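Local coordinates for protein ATP phosphoribosyltransferase (Methanobacterium thermoautotrophicum, PDB 2VD3) that probably catalyses the magnesium-dependent condensation of ATP and 5-phosphoribosyl 1-diphosphate to phosphoribosyl-ATP, the first step of histidine biosynthesis, at residues Ser52-Ile57 with Gly69-Asp74; Glu59-Gly64 with Ser81-Leu86. All coordinates share one frame; numbering follows the deposited sequence.

Contact 1: Ser52-Ile57 with Gly69-Asp74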
loop_
_atom_site.group_PDB
_atom_site.type_symbol
_atom_site.label_atom_id
_atom_site.label_comp_id
_atom_site.label_asym_id
_atom_site.label_seq_id
_atom_site.Cartn_x
_atom_site.Cartn_y
_atom_site.Cartn_z
ATOM N N SER A 52 6.588 -12.730 14.829
ATOM C CA SER A 52 6.260 -13.961 14.163
ATOM C C SER A 52 4.835 -13.866 13.677
ATOM O O SER A 52 4.032 -13.177 14.294
ATOM C CB SER A 52 6.370 -15.107 15.168
ATOM O OG SER A 52 7.685 -15.214 15.683
ATOM N N ARG A 53 4.513 -14.542 12.576
ATOM C CA ARG A 53 3.121 -14.687 12.159
ATOM C C ARG A 53 2.339 -15.535 13.158
ATOM O O ARG A 53 2.852 -16.526 13.696
ATOM C CB ARG A 53 3.023 -15.258 10.743
ATOM C CG ARG A 53 3.084 -14.165 9.666
ATOM C CD ARG A 53 3.041 -14.737 8.272
ATOM N NE ARG A 53 3.257 -13.706 7.255
ATOM C CZ ARG A 53 3.395 -13.948 5.951
ATOM N NH1 ARG A 53 3.591 -12.940 5.108
ATOM N NH2 ARG A 53 3.340 -15.192 5.482
ATOM N N ALA A 54 1.098 -15.123 13.405
ATOM C CA ALA A 54 0.270 -15.681 14.474
ATOM C C ALA A 54 0.061 -17.197 14.420
ATOM O O ALA A 54 -0.038 -17.837 15.462
ATOM C CB ALA A 54 -1.082 -14.954 14.533
ATOM N N ALA A 55 -0.017 -17.766 13.221
ATOM C CA ALA A 55 -0.257 -19.198 13.084
ATOM C C ALA A 55 0.998 -20.023 13.370
ATOM O O ALA A 55 0.908 -21.232 13.594
ATOM C CB ALA A 55 -0.827 -19.526 11.708
ATOM N N ASP A 56 2.154 -19.367 13.369
ATOM C CA ASP A 56 3.436 -20.028 13.602
ATOM C C ASP A 56 3.849 -19.979 15.071
ATOM O O ASP A 56 4.712 -20.734 15.511
ATOM C CB ASP A 56 4.530 -19.365 12.755
ATOM C CG ASP A 56 4.405 -19.668 11.283
ATOM O OD1 ASP A 56 4.791 -18.801 10.483
ATOM O OD2 ASP A 56 3.949 -20.769 10.911
ATOM N N ILE A 57 3.236 -19.080 15.833
ATOM C CA ILE A 57 3.584 -18.921 17.245
ATOM C C ILE A 57 3.386 -20.186 18.122
ATOM O O ILE A 57 4.235 -20.490 18.956
ATOM C CB ILE A 57 2.909 -17.673 17.853
ATOM C CG1 ILE A 57 3.418 -16.412 17.128
ATOM C CG2 ILE A 57 3.167 -17.606 19.347
ATOM C CD1 ILE A 57 2.917 -15.075 17.671
ATOM N N GLY A 69 4.739 -16.930 23.961
ATOM C CA GLY A 69 4.065 -16.412 22.782
ATOM C C GLY A 69 2.739 -15.795 23.146
ATOM O O GLY A 69 2.176 -16.099 24.191
ATOM N N ILE A 70 2.257 -14.900 22.299
ATOM C CA ILE A 70 0.933 -14.328 22.452
ATOM C C ILE A 70 0.256 -14.659 21.149
ATOM O O ILE A 70 0.686 -14.187 20.104
ATOM C CB ILE A 70 0.995 -12.794 22.626
ATOM C CG1 ILE A 70 1.674 -12.425 23.957
ATOM C CG2 ILE A 70 -0.417 -12.163 22.497
ATOM C CD1 ILE A 70 1.916 -10.924 24.138
ATOM N N THR A 71 -0.768 -15.505 21.192
ATOM C CA THR A 71 -1.504 -15.854 19.975
ATOM C C THR A 71 -2.915 -16.335 20.294
ATOM O O THR A 71 -3.300 -16.410 21.463
ATOM C CB THR A 71 -0.719 -16.853 19.050
ATOM O OG1 THR A 71 -1.391 -16.967 17.789
ATOM C CG2 THR A 71 -0.569 -18.226 19.675
ATOM N N GLY A 72 -3.679 -16.647 19.252
ATOM C CA GLY A 72 -5.079 -17.009 19.403
ATOM C C GLY A 72 -5.221 -18.465 19.761
ATOM O O GLY A 72 -4.454 -19.293 19.289
ATOM N N TYR A 73 -6.209 -18.769 20.602
ATOM C CA TYR A 73 -6.493 -20.132 21.050
ATOM C C TYR A 73 -6.843 -21.049 19.881
ATOM O O TYR A 73 -6.440 -22.209 19.861
ATOM C CB TYR A 73 -7.623 -20.117 22.084
ATOM C CG TYR A 73 -7.959 -21.467 22.678
ATOM C CD1 TYR A 73 -7.032 -22.169 23.450
ATOM C CD2 TYR A 73 -9.214 -22.036 22.484
ATOM C CE1 TYR A 73 -7.349 -23.405 24.004
ATOM C CE2 TYR A 73 -9.538 -23.276 23.029
ATOM C CZ TYR A 73 -8.604 -23.950 23.789
ATOM O OH TYR A 73 -8.922 -25.180 24.320
ATOM N N ASP A 74 -7.589 -20.527 18.906
ATOM C CA ASP A 74 -7.920 -21.296 17.710
ATOM C C ASP A 74 -6.673 -21.836 17.010
ATOM O O ASP A 74 -6.631 -22.996 16.600
ATOM C CB ASP A 74 -8.778 -20.477 16.742
ATOM C CG ASP A 74 -8.205 -19.084 16.449
ATOM O OD1 ASP A 74 -8.918 -18.300 15.809
ATOM O OD2 ASP A 74 -7.069 -18.757 16.847
#
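Thr71 and Ile57 carry this buried contact inside a beta-alpha-beta crossover of the periplasmic-binding-protein-like fold: the loop leaving strand 47-52 turns into helix 57-63 and is tied back to the following strand, 68-72. Thr71 OG1 donates to Ala54 O over 2.8 Å, approaching from above the carbonyl plane at a C=O...donor angle of 125°. With OG1 anti to the backbone N (chi1 -170°), Thr71 CG2 is wedged between N and the carbonyl carbon and lies 3.8 Å from Ile57 CG2, so one branch bonds while the other packs. The two side chains lie alongside, running in opposite senses. Ile57 CG2, anti to its own backbone N, also rests 3.7 Å from Gly69 CA, where a beta carbon would collide with it; through its longer branch, Ile57 CD1 comes to 3.4 Å from Ile70 O. The Ile70 side chain leaves the strand away from the loop and touches Ile7 and Val184 of strands 5-10 and 173-188, while Ile57 also meets Ala8 and Pro10. The loop is shaped by a type I turn over Arg53-Asp56, with Asp56 N bonded to Arg53 O at 2.9 Å, and Arg79 NE binds Ala55 O. Asp56 OD2 forms a salt bridge with Arg79 NH1 and accepts a hydrogen bond from Thr143 N of the second subunit.

Contact 2: Glu59-Gly64 with Ser81-Leu86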
loop_
_atom_site.group_PDB
_atom_site.type_symbol
_atom_site.label_atom_id
_atom_site.label_comp_id
_atom_site.label_asym_id
_atom_site.label_seq_id
_atom_site.Cartn_x
_atom_site.Cartn_y
_atom_site.Cartn_z
ATOM N N GLU A 59 3.851 -23.334 17.334
ATOM C CA GLU A 59 5.040 -24.146 17.058
ATOM C C GLU A 59 6.368 -23.546 17.551
ATOM O O GLU A 59 7.170 -24.263 18.151
ATOM C CB GLU A 59 5.128 -24.505 15.569
ATOM C CG GLU A 59 4.099 -25.560 15.140
ATOM C CD GLU A 59 4.249 -26.878 15.883
ATOM O OE1 GLU A 59 5.003 -27.747 15.406
ATOM O OE2 GLU A 59 3.605 -27.061 16.937
ATOM N N PHE A 60 6.593 -22.249 17.309
ATOM C CA PHE A 60 7.803 -21.590 17.800
ATOM C C PHE A 60 7.946 -21.750 19.309
ATOM O O PHE A 60 9.063 -21.940 19.830
ATOM C CB PHE A 60 7.839 -20.094 17.447
ATOM C CG PHE A 60 7.989 -19.802 15.971
ATOM C CD1 PHE A 60 8.416 -20.786 15.076
ATOM C CD2 PHE A 60 7.719 -18.517 15.478
ATOM C CE1 PHE A 60 8.558 -20.491 13.710
ATOM C CE2 PHE A 60 7.867 -18.220 14.126
ATOM C CZ PHE A 60 8.284 -19.204 13.240
ATOM N N VAL A 61 6.817 -21.668 20.006
ATOM C CA VAL A 61 6.796 -21.820 21.451
ATOM C C VAL A 61 6.915 -23.286 21.858
ATOM O O VAL A 61 7.605 -23.606 22.823
ATOM C CB VAL A 61 5.541 -21.146 22.078
ATOM C CG1 VAL A 61 5.463 -21.396 23.587
ATOM C CG2 VAL A 61 5.539 -19.634 21.781
ATOM N N ALA A 62 6.271 -24.182 21.115
ATOM C CA ALA A 62 6.346 -25.618 21.424
ATOM C C ALA A 62 7.782 -26.128 21.302
ATOM O O ALA A 62 8.227 -26.945 22.105
ATOM C CB ALA A 62 5.410 -26.421 20.520
ATOM N N ASP A 63 8.497 -25.607 20.306
ATOM C CA ASP A 63 9.831 -26.079 19.963
ATOM C C ASP A 63 10.937 -25.405 20.754
ATOM O O ASP A 63 12.008 -25.968 20.925
ATOM C CB ASP A 63 10.077 -25.931 18.461
ATOM C CG ASP A 63 9.313 -26.965 17.644
ATOM O OD1 ASP A 63 9.203 -28.145 18.098
ATOM O OD2 ASP A 63 8.821 -26.602 16.547
ATOM N N GLY A 64 10.672 -24.200 21.235
ATOM C CA GLY A 64 11.621 -23.489 22.063
ATOM C C GLY A 64 12.358 -22.392 21.326
ATOM O O GLY A 64 13.325 -21.840 21.848
ATOM N N SER A 81 -0.259 -27.863 19.021
ATOM C CA SER A 81 1.103 -27.670 19.529
ATOM C C SER A 81 1.206 -27.962 21.018
ATOM O O SER A 81 0.249 -27.734 21.767
ATOM C CB SER A 81 1.550 -26.227 19.269
ATOM O OG SER A 81 1.568 -25.941 17.874
ATOM N N ASP A 82 2.366 -28.451 21.449
ATOM C CA ASP A 82 2.574 -28.786 22.852
ATOM C C ASP A 82 3.122 -27.584 23.613
ATOM O O ASP A 82 4.334 -27.342 23.647
ATOM C CB ASP A 82 3.474 -30.013 22.987
ATOM C CG ASP A 82 3.949 -30.247 24.411
ATOM O OD1 ASP A 82 5.089 -30.715 24.571
ATOM O OD2 ASP A 82 3.201 -29.960 25.368
ATOM N N VAL A 83 2.204 -26.840 24.229
ATOM C CA VAL A 83 2.524 -25.589 24.928
ATOM C C VAL A 83 1.745 -25.464 26.244
ATOM O O VAL A 83 0.676 -26.051 26.384
ATOM C CB VAL A 83 2.192 -24.366 24.044
ATOM C CG1 VAL A 83 3.085 -24.341 22.813
ATOM C CG2 VAL A 83 0.704 -24.375 23.643
ATOM N N GLU A 84 2.287 -24.702 27.197
ATOM C CA GLU A 84 1.569 -24.352 28.431
ATOM C C GLU A 84 0.823 -23.021 28.255
ATOM O O GLU A 84 1.442 -22.031 27.900
ATOM C CB GLU A 84 2.545 -24.216 29.611
ATOM C CG GLU A 84 3.515 -25.383 29.808
ATOM C CD GLU A 84 2.807 -26.717 29.987
ATOM O OE1 GLU A 84 3.314 -27.718 29.466
ATOM O OE2 GLU A 84 1.734 -26.768 30.622
ATOM N N ILE A 85 -0.488 -23.002 28.498
ATOM C CA ILE A 85 -1.258 -21.747 28.502
ATOM C C ILE A 85 -1.114 -21.089 29.873
ATOM O O ILE A 85 -1.484 -21.679 30.880
ATOM C CB ILE A 85 -2.772 -21.960 28.156
ATOM C CG1 ILE A 85 -2.944 -22.495 26.731
ATOM C CG2 ILE A 85 -3.567 -20.655 28.321
ATOM C CD1 ILE A 85 -4.353 -23.012 26.431
ATOM N N LEU A 86 -0.580 -19.867 29.899
ATOM C CA LEU A 86 -0.335 -19.138 31.150
ATOM C C LEU A 86 -1.473 -18.218 31.596
ATOM O O LEU A 86 -1.812 -18.186 32.781
ATOM C CB LEU A 86 0.972 -18.341 31.064
ATOM C CG LEU A 86 2.286 -19.150 30.992
ATOM C CD1 LEU A 86 3.480 -18.223 31.139
ATOM C CD2 LEU A 86 2.323 -20.271 32.050
HETATM O O HOH W 1 7.384 -29.337 23.179
#
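One direct side-chain hydrogen bond spans the contact: Ser81 OG donates to Glu59 OE2 at a short 2.5 Å, and Glu59 OE2 accepts through its anti lone pair, on the side turned away from the other carboxylate oxygen. Glu59 CB leaves the helix away from the loop, and the bend at chi2 (-60°) brings the carboxylate back to Ser81. A bound magnesium ion lies about 4 Å from this side chain, too far for direct coordination, and its charge may help to keep the carboxylate ionised. An alanine in place of Glu59 would remove the carboxylate that accepts the Ser81 hydroxyl and would probably loosen the loop against the helix. A water makes the second polar link, donating to Ala62 O at 2.8 Å and to Asp82 OD1 at 3.0 Å. The segments belong to successive units of the alpha/beta domain: helix 57-63 covers the loop that joins helix 73-79 to strand 84-88, a strand paired antiparallel with 173-188. The apolar contacts are those of Val83 CG1, anti to its own carbonyl carbon, with Ala62 CB and Val61 CG1. The Val61 side chain lies roughly perpendicular to that of Val83, their CG1 methyls 3.9 Å apart. Val83 CG1 also lies against the helix backbone, 3.6 Å from Ala62 N. Val83 also rests on Ile76, and Val61 on Ile187. Backbone approach is closest at Ala62, whose CB sits against Asp82 O. Ala62 CA makes a CA-H...O contact with Asp82 O at 3.5 Å, with 135° at the hydrogen.

Overall arrangement
The segments of contacts 1 and 2 alternate along the chain, and their centres lie about 10 Å apart; both reach the same mixed sheet, through strands 68-72 and 84-88. Helix 57-63 joins them: Ile57 at its start serves contact 1, the residues from Glu59 onward contact 2. They touch directly where Phe60 CD2 meets Ser52 OG at 3.3 Å, and where Val61 CG2 lies 3.6 Å from Gly69 N. Farther along, Tyr73 CE1 packs on Ile85 CD1 at 3.9 Å. Arg79 bridges the two, binding Asp56 and touching Glu59. Both contacts meet the second subunit. The inhibitory histidine is bound elsewhere, by residues such as Thr239 and His256 of the C-terminal domain.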